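Local coordinates for protein putative hexose oxidase (Nonomuraea sp. ATCC 39727, PDB 5AWV) that binds the glycopeptide antibiotic teicoplanin and, as a hexose oxidase carrying covalently bound FAD, probably oxidises a sugar on it, at residues G49-F54 against G361-T366; E385-M390 against L442-K447; G396-I401 against L424-I429. One frame throughout, in Å; residues are numbered along the deposited sequence.

Contact 1: G49-F54 against G361-T366. With N1L (2-amino-2-deoxy-beta-D-glucopyranuronic acid), chain B.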
loop_
_atom_site.group_PDB
_atom_site.type_symbol
_atom_site.label_atom_id
_atom_site.label_comp_id
_atom_site.label_asym_id
_atom_site.label_seq_id
_atom_site.Cartn_x
_atom_site.Cartn_y
_atom_site.Cartn_z
ATOM N N GLY A 49 6.737 -3.570 -11.428
ATOM C CA GLY A 49 5.344 -3.274 -11.116
ATOM C C GLY A 49 4.497 -4.528 -11.042
ATOM O O GLY A 49 4.699 -5.475 -11.818
ATOM N N ALA A 50 3.526 -4.522 -10.114
ATOM C CA ALA A 50 2.564 -5.593 -9.942
ATOM C C ALA A 50 1.545 -5.768 -11.064
ATOM O O ALA A 50 1.190 -6.914 -11.426
ATOM C CB ALA A 50 1.823 -5.430 -8.641
ATOM N N ASN A 51 1.047 -4.676 -11.609
ATOM C CA ASN A 51 0.002 -4.767 -12.545
ATOM C C ASN A 51 0.566 -4.728 -13.963
ATOM O O ASN A 51 1.000 -3.690 -14.440
ATOM C CB ASN A 51 -1.044 -3.675 -12.279
ATOM C CG ASN A 51 -2.305 -3.810 -13.153
ATOM O OD1 ASN A 51 -2.301 -4.430 -14.222
ATOM N ND2 ASN A 51 -3.410 -3.275 -12.662
ATOM N N SER A 52 0.517 -5.876 -14.645
ATOM C CA SER A 52 1.050 -5.990 -16.009
ATOM C C SER A 52 0.280 -5.276 -17.107
ATOM O O SER A 52 0.738 -5.225 -18.171
ATOM C CB SER A 52 1.282 -7.495 -16.364
ATOM O OG SER A 52 0.022 -8.115 -16.307
ATOM N N ARG A 53 -0.787 -4.574 -16.825
ATOM C CA ARG A 53 -1.369 -3.621 -17.747
ATOM C C ARG A 53 -0.470 -2.439 -18.111
ATOM O O ARG A 53 -0.611 -1.887 -19.175
ATOM C CB ARG A 53 -2.677 -3.180 -17.162
ATOM C CG ARG A 53 -3.517 -2.225 -17.973
ATOM C CD ARG A 53 -4.893 -2.183 -17.353
ATOM N NE ARG A 53 -5.457 -0.872 -17.398
ATOM C CZ ARG A 53 -5.921 -0.207 -16.330
ATOM N NH1 ARG A 53 -5.962 -0.724 -15.030
ATOM N NH2 ARG A 53 -6.388 1.007 -16.580
ATOM N N PHE A 54 0.451 -2.052 -17.241
ATOM C CA PHE A 54 1.248 -0.845 -17.429
ATOM C C PHE A 54 2.723 -1.113 -17.752
ATOM O O PHE A 54 3.399 -1.905 -17.072
ATOM C CB PHE A 54 1.187 -0.015 -16.151
ATOM C CG PHE A 54 -0.189 0.098 -15.540
ATOM C CD1 PHE A 54 -1.229 0.595 -16.287
ATOM C CD2 PHE A 54 -0.401 -0.223 -14.227
ATOM C CE1 PHE A 54 -2.499 0.765 -15.730
ATOM C CE2 PHE A 54 -1.671 -0.120 -13.677
ATOM C CZ PHE A 54 -2.716 0.380 -14.432
ATOM N N GLY A 361 1.977 -9.529 -11.705
ATOM C CA GLY A 361 0.744 -10.297 -11.787
ATOM C C GLY A 361 0.032 -10.119 -13.105
ATOM O O GLY A 361 0.511 -9.425 -13.957
ATOM N N PRO A 362 -1.152 -10.715 -13.252
ATOM C CA PRO A 362 -1.945 -10.504 -14.459
ATOM C C PRO A 362 -2.512 -9.080 -14.507
ATOM O O PRO A 362 -2.402 -8.297 -13.557
ATOM C CB PRO A 362 -3.066 -11.542 -14.312
ATOM C CG PRO A 362 -3.304 -11.534 -12.830
ATOM C CD PRO A 362 -1.976 -11.249 -12.152
ATOM N N ALA A 363 -3.041 -8.727 -15.641
ATOM C CA ALA A 363 -3.518 -7.417 -15.884
ATOM C C ALA A 363 -4.894 -7.265 -15.142
ATOM O O ALA A 363 -5.659 -8.176 -15.119
ATOM C CB ALA A 363 -3.632 -7.234 -17.372
ATOM N N SER A 364 -5.159 -6.157 -14.467
ATOM C CA SER A 364 -6.405 -5.983 -13.760
ATOM C C SER A 364 -6.814 -4.528 -13.709
ATOM O O SER A 364 -6.008 -3.628 -13.940
ATOM C CB SER A 364 -6.248 -6.596 -12.347
ATOM O OG SER A 364 -5.427 -5.765 -11.553
ATOM N N LYS A 365 -8.074 -4.285 -13.414
ATOM C CA LYS A 365 -8.609 -2.951 -13.145
ATOM C C LYS A 365 -9.524 -3.048 -11.955
ATOM O O LYS A 365 -10.456 -3.885 -11.938
ATOM C CB LYS A 365 -9.419 -2.462 -14.331
ATOM C CG LYS A 365 -10.227 -1.207 -14.139
ATOM C CD LYS A 365 -9.342 -0.045 -14.095
ATOM C CE LYS A 365 -10.117 1.246 -14.050
ATOM N NZ LYS A 365 -9.145 2.350 -13.820
ATOM N N THR A 366 -9.287 -2.189 -10.952
ATOM C CA THR A 366 -10.079 -2.142 -9.798
ATOM C C THR A 366 -10.634 -0.733 -9.682
ATOM O O THR A 366 -9.906 0.257 -9.896
ATOM C CB THR A 366 -9.247 -2.457 -8.533
ATOM O OG1 THR A 366 -8.731 -3.759 -8.577
ATOM C CG2 THR A 366 -10.091 -2.321 -7.274
HETATM C C1 N1L B . -5.767 -7.560 -4.029
HETATM C C2 N1L B . -6.701 -7.147 -5.279
HETATM C C3 N1L B . -6.887 -5.623 -5.411
HETATM C C4 N1L B . -7.429 -5.120 -4.090
HETATM C C5 N1L B . -6.352 -5.326 -2.991
HETATM C C6 N1L B . -6.759 -4.716 -1.624
HETATM N N2 N1L B . -6.216 -7.652 -6.562
HETATM O O3 N1L B . -7.891 -5.282 -6.482
HETATM O O4 N1L B . -7.870 -3.672 -4.191
HETATM O O5 N1L B . -6.149 -6.779 -2.779
HETATM O O6B N1L B . -7.492 -5.591 -0.773
HETATM O O6A N1L B . -7.624 -3.665 -1.790
HETATM O O HOH W 1 -7.566 3.162 -16.101
#

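Contact 2: E385-M390 against L442-K447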
loop_
_atom_site.group_PDB
_atom_site.type_symbol
_atom_site.label_atom_id
_atom_site.label_comp_id
_atom_site.label_asym_id
_atom_site.label_seq_id
_atom_site.Cartn_x
_atom_site.Cartn_y
_atom_site.Cartn_z
ATOM N N GLU A 385 -27.145 -8.164 -11.447
ATOM C CA GLU A 385 -27.279 -8.135 -12.876
ATOM C C GLU A 385 -25.945 -8.232 -13.586
ATOM O O GLU A 385 -25.777 -9.056 -14.475
ATOM C CB GLU A 385 -28.079 -6.898 -13.333
ATOM C CG GLU A 385 -27.944 -6.411 -14.800
ATOM C CD GLU A 385 -28.081 -7.481 -15.864
ATOM O OE1 GLU A 385 -27.541 -7.303 -17.010
ATOM O OE2 GLU A 385 -28.748 -8.519 -15.559
ATOM N N ASN A 386 -24.954 -7.387 -13.213
ATOM C CA ASN A 386 -23.676 -7.476 -13.864
ATOM C C ASN A 386 -22.884 -8.731 -13.507
ATOM O O ASN A 386 -22.152 -9.346 -14.350
ATOM C CB ASN A 386 -22.932 -6.108 -13.609
ATOM C CG ASN A 386 -23.577 -4.966 -14.295
ATOM O OD1 ASN A 386 -23.320 -4.734 -15.458
ATOM N ND2 ASN A 386 -24.421 -4.237 -13.637
ATOM N N MET A 387 -23.010 -9.215 -12.267
ATOM C CA MET A 387 -22.272 -10.408 -11.881
ATOM C C MET A 387 -22.805 -11.716 -12.548
ATOM O O MET A 387 -22.111 -12.720 -12.536
ATOM C CB MET A 387 -22.301 -10.605 -10.344
ATOM C CG MET A 387 -21.365 -9.691 -9.530
ATOM S SD MET A 387 -19.665 -9.674 -10.091
ATOM C CE MET A 387 -19.244 -11.394 -9.873
ATOM N N THR A 388 -24.062 -11.703 -12.980
ATOM C CA THR A 388 -24.652 -12.841 -13.663
ATOM C C THR A 388 -24.563 -12.748 -15.168
ATOM O O THR A 388 -25.007 -13.677 -15.831
ATOM C CB THR A 388 -26.119 -13.066 -13.205
ATOM O OG1 THR A 388 -26.897 -11.881 -13.308
ATOM C CG2 THR A 388 -26.122 -13.504 -11.841
ATOM N N HIS A 389 -23.970 -11.674 -15.700
ATOM C CA HIS A 389 -23.774 -11.421 -17.130
ATOM C C HIS A 389 -22.344 -11.022 -17.439
ATOM O O HIS A 389 -22.003 -9.880 -17.739
ATOM C CB HIS A 389 -24.840 -10.466 -17.603
ATOM C CG HIS A 389 -26.195 -11.113 -17.457
ATOM N ND1 HIS A 389 -27.091 -10.774 -16.458
ATOM C CD2 HIS A 389 -26.716 -12.211 -18.078
ATOM C CE1 HIS A 389 -28.144 -11.585 -16.526
ATOM N NE2 HIS A 389 -27.946 -12.455 -17.511
ATOM N N MET A 390 -21.502 -12.024 -17.293
ATOM C CA MET A 390 -20.055 -11.848 -17.430
ATOM C C MET A 390 -19.461 -12.869 -18.387
ATOM O O MET A 390 -18.446 -13.516 -18.115
ATOM C CB MET A 390 -19.397 -11.824 -16.017
ATOM C CG MET A 390 -19.417 -13.058 -15.170
ATOM S SD MET A 390 -19.064 -12.550 -13.420
ATOM C CE MET A 390 -17.327 -12.506 -13.531
ATOM N N LEU A 442 -12.547 -4.060 -19.321
ATOM C CA LEU A 442 -12.776 -2.689 -18.952
ATOM C C LEU A 442 -14.225 -2.340 -19.118
ATOM O O LEU A 442 -14.807 -1.680 -18.276
ATOM C CB LEU A 442 -11.907 -1.727 -19.757
ATOM C CG LEU A 442 -10.371 -1.829 -19.508
ATOM C CD1 LEU A 442 -9.612 -0.729 -20.234
ATOM C CD2 LEU A 442 -9.974 -1.784 -18.042
ATOM N N THR A 443 -14.815 -2.747 -20.229
ATOM C CA THR A 443 -16.212 -2.461 -20.470
ATOM C C THR A 443 -17.137 -2.984 -19.375
ATOM O O THR A 443 -18.033 -2.279 -18.926
ATOM C CB THR A 443 -16.644 -2.999 -21.873
ATOM O OG1 THR A 443 -15.949 -2.235 -22.883
ATOM C CG2 THR A 443 -18.127 -2.835 -22.064
ATOM N N TRP A 444 -16.899 -4.221 -19.001
ATOM C CA TRP A 444 -17.699 -4.930 -18.015
ATOM C C TRP A 444 -17.603 -4.244 -16.631
ATOM O O TRP A 444 -18.574 -3.946 -15.998
ATOM C CB TRP A 444 -17.227 -6.376 -17.978
ATOM C CG TRP A 444 -18.030 -7.130 -16.969
ATOM C CD1 TRP A 444 -19.273 -7.630 -17.143
ATOM C CD2 TRP A 444 -17.694 -7.339 -15.567
ATOM N NE1 TRP A 444 -19.746 -8.195 -15.958
ATOM C CE2 TRP A 444 -18.788 -8.059 -14.981
ATOM C CE3 TRP A 444 -16.558 -7.064 -14.782
ATOM C CZ2 TRP A 444 -18.828 -8.416 -13.602
ATOM C CZ3 TRP A 444 -16.561 -7.471 -13.413
ATOM C CH2 TRP A 444 -17.704 -8.131 -12.843
ATOM N N VAL A 445 -16.387 -3.978 -16.163
ATOM C CA VAL A 445 -16.246 -3.388 -14.801
ATOM C C VAL A 445 -16.787 -1.957 -14.757
ATOM O O VAL A 445 -17.425 -1.547 -13.755
ATOM C CB VAL A 445 -14.769 -3.531 -14.337
ATOM C CG1 VAL A 445 -13.870 -2.461 -14.956
ATOM C CG2 VAL A 445 -14.684 -3.510 -12.845
ATOM N N ARG A 446 -16.599 -1.199 -15.859
ATOM C CA ARG A 446 -17.107 0.126 -15.959
ATOM C C ARG A 446 -18.624 0.149 -16.005
ATOM O O ARG A 446 -19.243 1.028 -15.410
ATOM C CB ARG A 446 -16.523 0.933 -17.128
ATOM C CG ARG A 446 -15.058 1.211 -16.960
ATOM C CD ARG A 446 -14.410 1.634 -18.258
ATOM N NE ARG A 446 -13.091 2.192 -17.972
ATOM C CZ ARG A 446 -12.119 2.336 -18.860
ATOM N NH1 ARG A 446 -12.293 1.994 -20.134
ATOM N NH2 ARG A 446 -10.971 2.859 -18.472
ATOM N N LYS A 447 -19.232 -0.856 -16.631
ATOM C CA LYS A 447 -20.712 -0.899 -16.641
ATOM C C LYS A 447 -21.183 -1.222 -15.212
ATOM O O LYS A 447 -22.108 -0.621 -14.760
ATOM C CB LYS A 447 -21.270 -1.922 -17.687
ATOM C CG LYS A 447 -22.774 -1.972 -17.763
ATOM C CD LYS A 447 -23.272 -3.073 -18.726
ATOM C CE LYS A 447 -24.814 -3.063 -18.705
ATOM N NZ LYS A 447 -25.306 -3.862 -17.533
#

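Contact 3: G396-I401 against L424-I429. With N1L (2-amino-2-deoxy-beta-D-glucopyranuronic acid), chain B.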
loop_
_atom_site.group_PDB
_atom_site.type_symbol
_atom_site.label_atom_id
_atom_site.label_comp_id
_atom_site.label_asym_id
_atom_site.label_seq_id
_atom_site.Cartn_x
_atom_site.Cartn_y
_atom_site.Cartn_z
ATOM N N GLY A 396 -14.174 -11.478 -12.515
ATOM C CA GLY A 396 -14.877 -10.298 -12.185
ATOM C C GLY A 396 -15.423 -10.496 -10.790
ATOM O O GLY A 396 -15.868 -11.625 -10.431
ATOM N N ALA A 397 -15.379 -9.424 -9.969
ATOM C CA ALA A 397 -15.831 -9.545 -8.592
ATOM C C ALA A 397 -16.224 -8.201 -7.968
ATOM O O ALA A 397 -15.776 -7.096 -8.438
ATOM C CB ALA A 397 -14.788 -10.257 -7.757
ATOM N N VAL A 398 -17.101 -8.283 -6.964
ATOM C CA VAL A 398 -17.342 -7.180 -6.009
ATOM C C VAL A 398 -16.908 -7.668 -4.649
ATOM O O VAL A 398 -17.396 -8.731 -4.182
ATOM C CB VAL A 398 -18.802 -6.788 -5.962
ATOM C CG1 VAL A 398 -19.035 -5.684 -4.900
ATOM C CG2 VAL A 398 -19.213 -6.332 -7.339
ATOM N N TRP A 399 -15.982 -6.954 -4.009
ATOM C CA TRP A 399 -15.539 -7.261 -2.650
ATOM C C TRP A 399 -16.035 -6.152 -1.698
ATOM O O TRP A 399 -15.877 -4.959 -2.020
ATOM C CB TRP A 399 -14.004 -7.320 -2.537
ATOM C CG TRP A 399 -13.352 -8.402 -3.277
ATOM C CD1 TRP A 399 -13.928 -9.273 -4.166
ATOM C CD2 TRP A 399 -11.963 -8.747 -3.221
ATOM N NE1 TRP A 399 -12.990 -10.122 -4.653
ATOM C CE2 TRP A 399 -11.771 -9.828 -4.084
ATOM C CE3 TRP A 399 -10.875 -8.257 -2.488
ATOM C CZ2 TRP A 399 -10.513 -10.422 -4.268
ATOM C CZ3 TRP A 399 -9.623 -8.856 -2.648
ATOM C CH2 TRP A 399 -9.450 -9.907 -3.551
ATOM N N LEU A 400 -16.626 -6.555 -0.582
ATOM C CA LEU A 400 -17.164 -5.652 0.403
ATOM C C LEU A 400 -16.292 -5.902 1.638
ATOM O O LEU A 400 -16.318 -6.990 2.234
ATOM C CB LEU A 400 -18.608 -5.950 0.653
ATOM C CG LEU A 400 -19.553 -5.640 -0.544
ATOM C CD1 LEU A 400 -20.636 -6.678 -0.669
ATOM C CD2 LEU A 400 -20.167 -4.272 -0.372
ATOM N N ILE A 401 -15.397 -4.951 1.939
ATOM C CA ILE A 401 -14.298 -5.155 2.887
ATOM C C ILE A 401 -14.632 -4.434 4.161
ATOM O O ILE A 401 -14.910 -3.210 4.100
ATOM C CB ILE A 401 -13.000 -4.564 2.260
ATOM C CG1 ILE A 401 -12.722 -5.157 0.837
ATOM C CG2 ILE A 401 -11.787 -4.791 3.105
ATOM C CD1 ILE A 401 -11.659 -4.324 0.083
ATOM N N LEU A 424 -17.663 0.085 5.283
ATOM C CA LEU A 424 -17.110 -0.879 4.289
ATOM C C LEU A 424 -16.337 -0.135 3.249
ATOM O O LEU A 424 -16.707 1.013 2.879
ATOM C CB LEU A 424 -18.289 -1.609 3.606
ATOM C CG LEU A 424 -19.096 -2.559 4.497
ATOM C CD1 LEU A 424 -20.486 -2.826 3.897
ATOM C CD2 LEU A 424 -18.323 -3.842 4.671
ATOM N N LYS A 425 -15.341 -0.794 2.674
ATOM C CA LYS A 425 -14.800 -0.313 1.473
ATOM C C LYS A 425 -15.330 -1.279 0.426
ATOM O O LYS A 425 -15.389 -2.514 0.656
ATOM C CB LYS A 425 -13.290 -0.265 1.445
ATOM C CG LYS A 425 -12.627 0.589 2.593
ATOM C CD LYS A 425 -11.285 1.172 2.089
ATOM C CE LYS A 425 -10.546 1.795 3.308
ATOM N NZ LYS A 425 -9.472 2.696 2.845
ATOM N N VAL A 426 -15.678 -0.763 -0.706
ATOM C CA VAL A 426 -16.170 -1.691 -1.784
ATOM C C VAL A 426 -15.289 -1.606 -3.001
ATOM O O VAL A 426 -15.119 -0.503 -3.568
ATOM C CB VAL A 426 -17.713 -1.541 -2.042
ATOM C CG1 VAL A 426 -18.135 -0.150 -2.339
ATOM C CG2 VAL A 426 -18.157 -2.388 -3.277
ATOM N N ASN A 427 -14.838 -2.754 -3.499
ATOM C CA ASN A 427 -14.076 -2.829 -4.684
ATOM C C ASN A 427 -14.800 -3.582 -5.801
ATOM O O ASN A 427 -15.527 -4.562 -5.563
ATOM C CB ASN A 427 -12.709 -3.489 -4.434
ATOM C CG ASN A 427 -11.740 -2.560 -3.688
ATOM O OD1 ASN A 427 -12.034 -1.400 -3.472
ATOM N ND2 ASN A 427 -10.620 -3.082 -3.288
ATOM N N TYR A 428 -14.594 -3.086 -6.986
ATOM C CA TYR A 428 -15.144 -3.593 -8.260
ATOM C C TYR A 428 -13.987 -3.945 -9.139
ATOM O O TYR A 428 -13.266 -3.070 -9.645
ATOM C CB TYR A 428 -16.102 -2.535 -8.855
ATOM C CG TYR A 428 -17.177 -1.992 -7.905
ATOM C CD1 TYR A 428 -16.916 -0.909 -7.093
ATOM C CD2 TYR A 428 -18.459 -2.561 -7.810
ATOM C CE1 TYR A 428 -17.852 -0.372 -6.266
ATOM C CE2 TYR A 428 -19.404 -2.027 -6.962
ATOM C CZ TYR A 428 -19.097 -0.934 -6.190
ATOM O OH TYR A 428 -20.022 -0.435 -5.320
ATOM N N ILE A 429 -13.776 -5.254 -9.341
ATOM C CA ILE A 429 -12.538 -5.839 -9.818
ATOM C C ILE A 429 -12.716 -6.656 -11.075
ATOM O O ILE A 429 -13.682 -7.376 -11.188
ATOM C CB ILE A 429 -11.935 -6.776 -8.778
ATOM C CG1 ILE A 429 -11.710 -6.032 -7.459
ATOM C CG2 ILE A 429 -10.552 -7.326 -9.186
ATOM C CD1 ILE A 429 -11.610 -6.955 -6.289
HETATM C C1 N1L B . -5.767 -7.560 -4.029
HETATM C C2 N1L B . -6.701 -7.147 -5.279
HETATM C C3 N1L B . -6.887 -5.623 -5.411
HETATM C C4 N1L B . -7.429 -5.120 -4.090
HETATM C C5 N1L B . -6.352 -5.326 -2.991
HETATM C C6 N1L B . -6.759 -4.716 -1.624
HETATM N N2 N1L B . -6.216 -7.652 -6.562
HETATM O O3 N1L B . -7.891 -5.282 -6.482
HETATM O O4 N1L B . -7.870 -3.672 -4.191
HETATM O O5 N1L B . -6.149 -6.779 -2.779
HETATM O O6B N1L B . -7.492 -5.591 -0.773
HETATM O O6A N1L B . -7.624 -3.665 -1.790
#

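Contact 1: G49-F54 against G361-T366
The carboxamide of Asn51 stands in for a strand partner: lying alongside the start of strand 363-371, it reaches both the N-H and the C=O of Ser364. Asn51 ND2 gives an almost straight bond (174°) to Ser364 O at 2.9 Å, in the plane of its own amide but from above the plane of the carbonyl, while Asn51 OD1 takes the Ser364 N-H more weakly, 3.3 Å from Ser364 N. CG anti to the backbone N (chi1 -173°) carries the amide across. Asn51 OD1 also accepts from Arg53 N, two residues on, at 3.0 Å, closing an Asx turn inside the type I turn 51-54. That internal bond helps fix the amide's rotation.

Ser364 O is gripped a second time, by Arg53 NH1 at 3.1 Å, which sits on a lone pair in the carbonyl plane; the different approaches let one oxygen take both donors. CE1 of Phe54 lies over the centre of one guanidinium face, so the flat group is held by a ring as well as by its bond. The chain of Arg53 crosses that of Lys365 obliquely. A water accepts from Lys365 NZ and, weakly, from Arg53 NH2, and Lys365 NZ forms a salt bridge with Asp475, which probably eases the repulsion between the two cations.

Nearer the start of 361-366, Gly361 N donates to Ala50 O at 2.7 Å, and Ser52 OG donates along a lone pair of Gly361 O, also at 2.7 Å.

Thr366 OG1 lies 2.7 Å from O3 of the aminoglucuronic acid, at the sugar pocket's wall. The loop after helix 42-46 lies against strand 363-371, outermost in its sheet within the chain, with strand 424-432 beside it and helix 438-452 packed on Lys365.

Contact 2: E385-M390 against L442-K447
The indole of Trp444 meets the last turn of helix 377-387 and the loop after it edge first. Trp444 NE1 points at Asn386 O, 3.1 Å away and close to the ring plane, with the hydrogen bond bent to 145°; the donor stands above the plane of that carbonyl. A second, weak bond goes from Trp444 NE1 to His389 O at 3.3 Å, so the single N-H is shared unequally between two backbone oxygens. Further round the same edge, Met387 SD lies in the ring plane, 3.7 Å from Trp444 CH2. Met390 approaches obliquely, with Met390 CB 3.6 Å from Trp444 NE1 and its sulfur in a second Met-aromatic contact.

Beside the indole, Lys447 stretches out to CE and bends only at its tip (chi4 -83°). Its methylenes run past Asn386 OD1, and Lys447 NZ turns in to donate to Asn386 OD1 at 3.0 Å, from above the plane of the amide carbonyl.

The side of helix 438-452 here meets the C-terminal end of helix 377-387 and the loop that follows, where carbonyls accept side-chain N-H groups. It lies on the outer side of the antiparallel sheet of the substrate domain, as in berberine-bridge-enzyme-like flavoproteins.

Further out, Asn386 O also accepts from His389 N, and His389 ND1 donates to Glu385 O at 2.9 Å, holding the chain as it leaves the helix. CG of Trp444 is anti to its backbone N (chi1 180°), which carries the ring away from its own helix. Asp451 forms a salt bridge with Lys447 NZ and accepts from Asn386 ND2; that same ND2 donates to Ala382 O one turn back, so the amide of Asn386 is positioned from both helices.

Contact 3: G396-I401 against L424-I429
Trp399 and Ile429 set the character of the sugar-facing side. They sit diagonally across two antiparallel strands, and Ile429 reaches over so that its CD1 stands almost on the normal of the Trp399 five-membered ring, 3.5 Å from the centroid. This is a CH-pi contact over the middle of the ring. CG of Trp399 (chi1 -66°) and CG1 of Ile429 (chi1 -57°) lie beside the backbone N, and the small second torsion of Trp399 (8°) turns the indole to offer that face. Trp399 NE1 is bonded to Tyr395 OH.

Asn427 pairs directly with Trp399, points to the same side and belongs to the pocket of the aminoglucuronic acid; the side chains of Ile401 and Asn427 cross obliquely. Ile429 CG1 comes to 4.0 Å from O3 of that sugar, and Trp399 CZ3 is 4.0 Å from its O5. Lys425, on this side too, sends its ammonium away from the partner strand to Tyr370 OH and into cation-pi contacts with Tyr165 and Tyr470, both of which bind FAD, and with Tyr403.

The reverse side is largely apolar, with the Tyr428 hydroxyl bonded to Tyr453 OH. Val426 lies beside both Val398 and Leu400, Val398 CG1 meeting Val426 CG2 at 3.8 Å; Val398 CG2 also rests 3.9 Å from Tyr428 CD2.

Three hydrogen-bonded pairs fix this alternation: Ala397 with Ile429, Trp399 with Asn427 and Ile401 with Lys425. In each pair the backbone N of either residue donates to the backbone O of the other, all six N-to-O distances being 2.8-2.9 Å.

Strand 291-298 continues the sheet beyond 395-402 and strand 363-371 beyond 424-432, while helix 438-452 packs on Val398 and Tyr428.

Contact 3 is the buried heart of the group, a regular two-strand pairing with largely apolar packing behind and a sugar pocket in front. Contacts 1 and 2 are only partly buried and work largely through side chains bonded to backbone atoms at a loop and a helix end. Contacts 1 and 3 both reach one sheet, where strands 363-371 and 424-432 are neighbours, and both touch the aminoglucuronic acid. Contact 2 flanks that sheet away from the substrate and flavin sites: Leu442 and Val445 pack on Lys365 of contact 1, and Trp444 and both methionines reach Gly396 of contact 3, which is nested in the chain loop that contact 2 closes.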